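Side-chain contacts in 5-Carboxyvanillate Decarboxylase (Novosphingobium aromaticivorans, PDB 4QRN), which probably catalyses the metal-dependent removal of a carboxylate group from 5-carboxyvanillate, using a manganese-containing active site of the amidohydrolase type: residues H120-D123 and E124-L128; I319-C322 and Q323-G327; Y341-D344 and E345-M349. All coordinates share one frame; numbering follows the deposited sequence. Where two conformers were deposited one is given.

Contact 1 of 3, residues H120-D123 and E124-L128; sequences HDLD and EARTL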
loop_
_atom_site.group_PDB
_atom_site.type_symbol
_atom_site.label_atom_id
_atom_site.label_comp_id
_atom_site.label_asym_id
_atom_site.label_seq_id
_atom_site.Cartn_x
_atom_site.Cartn_y
_atom_site.Cartn_z
ATOM N N HIS A 120 1.433 -25.676 -13.520
ATOM C CA HIS A 120 1.531 -26.843 -12.662
ATOM C C HIS A 120 2.483 -27.930 -13.169
ATOM O O HIS A 120 3.050 -28.689 -12.375
ATOM C CB HIS A 120 0.133 -27.409 -12.456
ATOM C CG HIS A 120 -0.801 -26.424 -11.818
ATOM N ND1 HIS A 120 -1.815 -25.785 -12.504
ATOM C CD2 HIS A 120 -0.806 -25.895 -10.572
ATOM C CE1 HIS A 120 -2.444 -24.955 -11.688
ATOM N NE2 HIS A 120 -1.856 -25.010 -10.507
ATOM N N ASP A 121 2.653 -28.017 -14.484
ATOM C CA ASP A 121 3.537 -29.021 -15.075
ATOM C C ASP A 121 4.946 -28.438 -15.178
ATOM O O ASP A 121 5.190 -27.515 -15.961
ATOM C CB ASP A 121 3.016 -29.422 -16.454
ATOM C CG ASP A 121 3.772 -30.596 -17.043
ATOM O OD1 ASP A 121 4.963 -30.436 -17.358
ATOM O OD2 ASP A 121 3.171 -31.679 -17.195
ATOM N N LEU A 122 5.875 -28.962 -14.381
ATOM C CA LEU A 122 7.221 -28.388 -14.290
ATOM C C LEU A 122 7.963 -28.484 -15.608
ATOM O O LEU A 122 8.693 -27.570 -15.963
ATOM C CB LEU A 122 8.024 -29.038 -13.152
ATOM C CG LEU A 122 7.857 -28.349 -11.781
ATOM C CD1 LEU A 122 6.393 -28.216 -11.384
ATOM C CD2 LEU A 122 8.643 -29.080 -10.696
ATOM N N ASP A 123 7.797 -29.582 -16.331
ATOM C CA ASP A 123 8.432 -29.714 -17.639
ATOM C C ASP A 123 7.944 -28.624 -18.579
ATOM O O ASP A 123 8.730 -28.016 -19.314
ATOM C CB ASP A 123 8.109 -31.079 -18.270
ATOM C CG ASP A 123 8.938 -32.220 -17.699
ATOM O OD1 ASP A 123 10.040 -31.981 -17.165
ATOM O OD2 ASP A 123 8.476 -33.377 -17.803
ATOM N N GLU A 124 6.635 -28.397 -18.573
ATOM C CA GLU A 124 6.056 -27.376 -19.435
ATOM C C GLU A 124 6.586 -26.002 -19.040
ATOM O O GLU A 124 6.944 -25.200 -19.911
ATOM C CB GLU A 124 4.523 -27.391 -19.373
ATOM C CG GLU A 124 3.904 -26.484 -20.414
ATOM C CD GLU A 124 2.396 -26.510 -20.424
ATOM O OE1 GLU A 124 1.784 -26.686 -19.351
ATOM O OE2 GLU A 124 1.824 -26.355 -21.520
ATOM N N ALA A 125 6.651 -25.726 -17.736
ATOM C CA ALA A 125 7.147 -24.432 -17.285
ATOM C C ALA A 125 8.594 -24.208 -17.724
ATOM O O ALA A 125 8.927 -23.141 -18.266
ATOM C CB ALA A 125 7.006 -24.306 -15.789
ATOM N N ARG A 126 9.458 -25.197 -17.501
ATOM C CA ARG A 126 10.848 -25.066 -17.909
ATOM C C ARG A 126 10.966 -24.910 -19.423
ATOM O O ARG A 126 11.761 -24.097 -19.918
ATOM C CB ARG A 126 11.659 -26.263 -17.440
ATOM C CG ARG A 126 11.788 -26.350 -15.914
ATOM C CD ARG A 126 12.672 -27.497 -15.487
ATOM N NE ARG A 126 12.081 -28.779 -15.833
ATOM C CZ ARG A 126 11.598 -29.670 -14.967
ATOM N NH1 ARG A 126 11.605 -29.440 -13.658
ATOM N NH2 ARG A 126 11.091 -30.797 -15.426
ATOM N N THR A 127 10.194 -25.684 -20.175
ATOM C CA THR A 127 10.284 -25.640 -21.618
ATOM C C THR A 127 9.844 -24.292 -22.169
ATOM O O THR A 127 10.502 -23.706 -23.027
ATOM C CB THR A 127 9.439 -26.765 -22.214
ATOM O OG1 THR A 127 10.005 -28.025 -21.823
ATOM C CG2 THR A 127 9.404 -26.710 -23.735
ATOM N N LEU A 128 8.722 -23.783 -21.666
ATOM C CA LEU A 128 8.212 -22.521 -22.179
ATOM C C LEU A 128 9.072 -21.346 -21.732
ATOM O O LEU A 128 9.213 -20.387 -22.472
ATOM C CB LEU A 128 6.744 -22.316 -21.783
ATOM C CG LEU A 128 5.788 -23.294 -22.478
ATOM C CD1 LEU A 128 4.382 -23.021 -22.015
ATOM C CD2 LEU A 128 5.882 -23.239 -24.013
HETATM O O HOH W 1 1.366 -26.604 -16.688
#
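Asp121 and Glu124 meet at the start of a helix, their side chains crossing at about a right angle. The two carboxylate planes are 82° apart. In the conformer given, Asp121 is the N-cap: its OD1 accepts from Glu124 N at 2.9 Å, on the anti side and somewhat out of the carboxylate plane. CG of Asp121 is anti to its own N (chi1 -172°), which brings OD1 to the N-H of Glu124. Water 1 accepts from Asp121 N and donates to Glu124 OE1, bridging the place where a capping box would have a direct bond. Arg126 bends at chi3 and folds back over the same turn. Leu122 O lies 3.6 Å above the guanidinium plane of Arg126, toward its rim, and NH1 of Arg126 is 3.6 Å from CB of Leu122. In the Asp123 conformer given, OD1 faces Arg126 NH2 as a salt bridge, but the contact is doubtfully short. Thr127 OG1 donates to Asp123 O at 2.8 Å, and Thr127 N reaches that oxygen from the opposite face. Outside this turn, Arg126 pairs with Asp157 and Glu124 with Arg55. Glu124 and Leu128 pack on helix 47-59. The turn opens helix 122-142, which connects parallel strands 106-111 and 147-149 in a beta-alpha-beta unit.

Contact 2 of 3, residues I319-C322 and Q323-G327; sequences IKFC and QQVMG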
loop_
_atom_site.group_PDB
_atom_site.type_symbol
_atom_site.label_atom_id
_atom_site.label_comp_id
_atom_site.label_asym_id
_atom_site.label_seq_id
_atom_site.Cartn_x
_atom_site.Cartn_y
_atom_site.Cartn_z
ATOM N N ILE A 319 8.086 10.974 -7.519
ATOM C CA ILE A 319 9.458 10.706 -7.934
ATOM C C ILE A 319 10.429 11.435 -7.008
ATOM O O ILE A 319 11.401 10.851 -6.535
ATOM C CB ILE A 319 9.680 11.126 -9.403
ATOM C CG1 ILE A 319 8.833 10.240 -10.320
ATOM C CG2 ILE A 319 11.146 11.047 -9.755
ATOM C CD1 ILE A 319 8.710 10.810 -11.715
ATOM N N LYS A 320 10.175 12.717 -6.768
ATOM C CA LYS A 320 11.078 13.494 -5.934
ATOM C C LYS A 320 11.106 12.975 -4.503
ATOM O O LYS A 320 12.161 12.964 -3.865
ATOM C CB LYS A 320 10.701 14.974 -5.968
ATOM C CG LYS A 320 11.080 15.663 -7.270
ATOM C CD LYS A 320 10.713 17.138 -7.265
ATOM C CE LYS A 320 11.333 17.873 -8.451
ATOM N NZ LYS A 320 10.922 19.321 -8.436
ATOM N N PHE A 321 9.954 12.576 -3.986
ATOM C CA PHE A 321 9.887 12.029 -2.632
ATOM C C PHE A 321 10.782 10.799 -2.543
ATOM O O PHE A 321 11.602 10.625 -1.636
ATOM C CB PHE A 321 8.436 11.668 -2.296
ATOM C CG PHE A 321 8.272 11.062 -0.926
ATOM C CD1 PHE A 321 8.471 9.705 -0.740
ATOM C CD2 PHE A 321 7.922 11.837 0.164
ATOM C CE1 PHE A 321 8.334 9.125 0.515
ATOM C CE2 PHE A 321 7.807 11.268 1.419
ATOM C CZ PHE A 321 8.011 9.905 1.594
ATOM N N CYS A 322 10.628 9.932 -3.534
ATOM C CA CYS A 322 11.357 8.689 -3.535
ATOM C C CYS A 322 12.879 8.953 -3.711
ATOM O O CYS A 322 13.705 8.285 -3.088
ATOM C CB CYS A 322 10.773 7.819 -4.642
ATOM S SG CYS A 322 11.212 6.106 -4.585
ATOM N N GLN A 323 13.237 9.916 -4.560
ATOM C CA GLN A 323 14.643 10.279 -4.721
ATOM C C GLN A 323 15.231 10.757 -3.397
ATOM O O GLN A 323 16.381 10.469 -3.073
ATOM C CB GLN A 323 14.822 11.387 -5.769
ATOM C CG GLN A 323 14.624 10.888 -7.191
ATOM C CD GLN A 323 14.598 12.043 -8.191
ATOM O OE1 GLN A 323 14.068 13.112 -7.892
ATOM N NE2 GLN A 323 15.178 11.833 -9.381
ATOM N N GLN A 324 14.457 11.511 -2.623
ATOM C CA GLN A 324 14.937 11.964 -1.331
ATOM C C GLN A 324 15.126 10.789 -0.361
ATOM O O GLN A 324 16.129 10.741 0.364
ATOM C CB GLN A 324 13.982 13.007 -0.766
ATOM C CG GLN A 324 14.491 13.656 0.530
ATOM C CD GLN A 324 13.427 14.439 1.280
ATOM O OE1 GLN A 324 12.581 15.101 0.680
ATOM N NE2 GLN A 324 13.472 14.368 2.610
ATOM N N VAL A 325 14.182 9.852 -0.325
ATOM C CA VAL A 325 14.258 8.739 0.628
ATOM C C VAL A 325 15.363 7.747 0.262
ATOM O O VAL A 325 16.120 7.291 1.115
ATOM C CB VAL A 325 12.899 7.985 0.666
ATOM C CG1 VAL A 325 13.015 6.678 1.458
ATOM C CG2 VAL A 325 11.824 8.880 1.270
ATOM N N MET A 326 15.434 7.401 -1.021
ATOM C CA MET A 326 16.324 6.331 -1.489
ATOM C C MET A 326 17.700 6.863 -1.872
ATOM O O MET A 326 18.660 6.093 -1.898
ATOM C CB MET A 326 15.784 5.685 -2.778
ATOM C CG MET A 326 14.365 5.234 -2.856
ATOM S SD MET A 326 14.081 3.603 -2.294
ATOM C CE MET A 326 15.333 2.599 -3.088
ATOM N N GLY A 327 17.765 8.139 -2.261
ATOM C CA GLY A 327 18.911 8.693 -2.965
ATOM C C GLY A 327 18.625 8.792 -4.458
ATOM O O GLY A 327 18.073 7.867 -5.075
#
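Gln323 lies beside Ile319, one turn earlier in the helix, and both side chains point the same way. Its CB sits 3.5 Å from Ile319 O. CG is anti to the carbonyl carbon of Gln323 (chi1 -73°) and comes closer to the same oxygen, at 3.3 Å. From there the chain is extended. CD reaches the CG2 branch of Ile319 at 3.9 Å, and NE2 stays alongside that methyl. OE1 lies by the backbone of Lys320, 3.6 Å from Lys320 CA, with Lys320 CG and the Ile319 methyl also near. The Gln323 side chain also packs on Met354 and on Thr358 of helix 356-370. The backbone beneath is regular helix, with Gln323 N bonded to Ile319 O. This is the last part of helix 316-326, which connects strands 306-309 and 331-332 of the parallel sheet. Such beta-alpha-beta units build the barrel of the amidohydrolase family. On another side of the helix, Phe321 and Val325 make an apolar pair. Phe321 CE1 is 3.6 Å from Val325 CG2, and the methyl approaches the ring obliquely. The second subunit covers this side, with its Pro317 on Phe321 and its Trp315 on Val325. Met326 bends at chi2 and chi3, and its CG passes 3.1 Å from Cys322 O. In the Cys322 conformer given, SG is 3.7 Å from that CG. Gly327 then leaves the helix with positive phi (101°). At these backbone angles a CB would press on the carbonyl oxygen of Met326.

Contact 3 of 3, residues Y341-D344 and E345-M349; sequences YVAD and EVRAM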
loop_
_atom_site.group_PDB
_atom_site.type_symbol
_atom_site.label_atom_id
_atom_site.label_comp_id
_atom_site.label_asym_id
_atom_site.label_seq_id
_atom_site.Cartn_x
_atom_site.Cartn_y
_atom_site.Cartn_z
ATOM N N TYR A 341 1.513 3.224 -22.194
ATOM C CA TYR A 341 2.278 3.808 -23.295
ATOM C C TYR A 341 1.700 5.181 -23.593
ATOM O O TYR A 341 0.704 5.292 -24.295
ATOM C CB TYR A 341 2.149 2.889 -24.518
ATOM C CG TYR A 341 2.796 3.407 -25.780
ATOM C CD1 TYR A 341 4.125 3.826 -25.797
ATOM C CD2 TYR A 341 2.088 3.453 -26.971
ATOM C CE1 TYR A 341 4.736 4.283 -26.952
ATOM C CE2 TYR A 341 2.676 3.915 -28.138
ATOM C CZ TYR A 341 3.997 4.334 -28.128
ATOM O OH TYR A 341 4.584 4.808 -29.277
ATOM N N VAL A 342 2.300 6.220 -23.028
ATOM C CA VAL A 342 1.691 7.550 -23.050
ATOM C C VAL A 342 2.744 8.591 -23.370
ATOM O O VAL A 342 3.579 8.934 -22.541
ATOM C CB VAL A 342 1.027 7.897 -21.691
ATOM C CG1 VAL A 342 0.248 9.192 -21.826
ATOM C CG2 VAL A 342 0.152 6.733 -21.172
ATOM N N ALA A 343 2.717 9.102 -24.600
ATOM C CA ALA A 343 3.706 10.100 -25.007
ATOM C C ALA A 343 3.707 11.292 -24.045
ATOM O O ALA A 343 4.776 11.845 -23.729
ATOM C CB ALA A 343 3.438 10.549 -26.452
ATOM N N ASP A 344 2.529 11.728 -23.603
ATOM C CA ASP A 344 2.489 12.881 -22.706
ATOM C C ASP A 344 3.209 12.615 -21.387
ATOM O O ASP A 344 3.676 13.566 -20.757
ATOM C CB ASP A 344 1.042 13.311 -22.432
ATOM C CG ASP A 344 0.443 14.127 -23.546
ATOM O OD1 ASP A 344 1.178 14.693 -24.370
ATOM O OD2 ASP A 344 -0.790 14.242 -23.549
ATOM N N GLU A 345 3.300 11.367 -20.940
ATOM C CA GLU A 345 4.064 11.075 -19.718
ATOM C C GLU A 345 5.546 11.329 -19.958
ATOM O O GLU A 345 6.211 11.876 -19.084
ATOM C CB GLU A 345 3.805 9.645 -19.246
ATOM C CG GLU A 345 2.430 9.497 -18.644
ATOM C CD GLU A 345 2.132 8.122 -18.065
ATOM O OE1 GLU A 345 2.907 7.162 -18.289
ATOM O OE2 GLU A 345 1.087 8.038 -17.371
ATOM N N VAL A 346 6.061 10.912 -21.109
ATOM C CA VAL A 346 7.459 11.163 -21.405
ATOM C C VAL A 346 7.709 12.673 -21.415
ATOM O O VAL A 346 8.701 13.147 -20.872
ATOM C CB VAL A 346 7.898 10.524 -22.741
ATOM C CG1 VAL A 346 9.399 10.704 -22.921
ATOM C CG2 VAL A 346 7.535 9.031 -22.773
ATOM N N ARG A 347 6.800 13.445 -22.030
ATOM C CA ARG A 347 6.957 14.886 -22.065
ATOM C C ARG A 347 6.992 15.475 -20.664
ATOM O O ARG A 347 7.784 16.391 -20.377
ATOM C CB ARG A 347 5.846 15.531 -22.897
ATOM C CG ARG A 347 5.873 15.087 -24.327
ATOM C CD ARG A 347 4.850 15.841 -25.215
ATOM N NE ARG A 347 4.926 15.307 -26.582
ATOM C CZ ARG A 347 4.073 14.431 -27.116
ATOM N NH1 ARG A 347 2.989 14.021 -26.468
ATOM N NH2 ARG A 347 4.299 13.972 -28.332
ATOM N N ALA A 348 6.112 15.009 -19.796
ATOM C CA ALA A 348 6.089 15.529 -18.434
ATOM C C ALA A 348 7.402 15.212 -17.724
ATOM O O ALA A 348 7.950 16.052 -17.003
ATOM C CB ALA A 348 4.913 14.960 -17.662
ATOM N N MET A 349 7.904 14.001 -17.907
ATOM C CA MET A 349 9.154 13.607 -17.261
ATOM C C MET A 349 10.324 14.443 -17.781
ATOM O O MET A 349 11.177 14.877 -17.000
ATOM C CB MET A 349 9.401 12.098 -17.439
ATOM C CG MET A 349 8.326 11.204 -16.805
ATOM S SD MET A 349 8.198 11.391 -15.010
ATOM C CE MET A 349 7.004 12.709 -14.828
HETATM O O HOH W 2 4.182 6.192 -20.573
#
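Two kinds of side-chain contact, apolar and ionic, join Val342, Ala343 and Asp344 to Glu345 and Arg347. The apolar contact is between Val342 and the stem of Glu345. Val342 CB lies 3.7 Å from Glu345 CG, and the CG2 branch of Val342 reaches Glu345 CD at 3.9 Å. The ionic contact is a salt bridge from Arg347 NH1 to Asp344 OD1, 2.9 Å long. OD1 sits at the edge of the guanidinium, close to its plane, yet NH1 comes from above the carboxylate plane; the two planes are 69° apart. Arg347 is extended from CG to NE, and its NH1 also rests 3.5 Å from Ala343 CB. Its NH2 is bonded to Gln25 O. Among the backbone bonds, Glu345 N donates to Val342 O at 2.9 Å, from above the carbonyl plane. Val346 N adds a weak bond to the same oxygen. Water 2 accepts from Val342 N and lies 2.8 Å from Glu345 OE1. OE2 of Glu345 is held by Gln340 and by Tyr273 OH of the second subunit. Val342 is the N-cap but has no polar side chain, so no capping box forms; water 2 lies between its N and Glu345. This is the first turn of helix 343-350, with the Glu345 side chain about 7 Å from that of the metal ligand Asp336.

In the fold
Contacts 1 and 3 are both helix starts, and contact 2 is a helix end. Contacts 1 and 2 lie on helices of two different beta-alpha-beta units; contact 3 opens helix 343-350. Contact 1 lies on the surface, contact 3 is partly buried and contact 2 is buried. Contact 1 is on the opposite side of the chain's centre from the other two. The starts are alike in pattern, with a glutamate, a water and an aspartate-arginine pair, though the pair in contact 1 is less certain and the glutamates have different outside partners. The caps differ too. Contact 2 is mostly apolar. Contacts 2 and 3 touch where Ile319 CD1 meets Met349 SD at 3.4 Å, and both reach the second subunit.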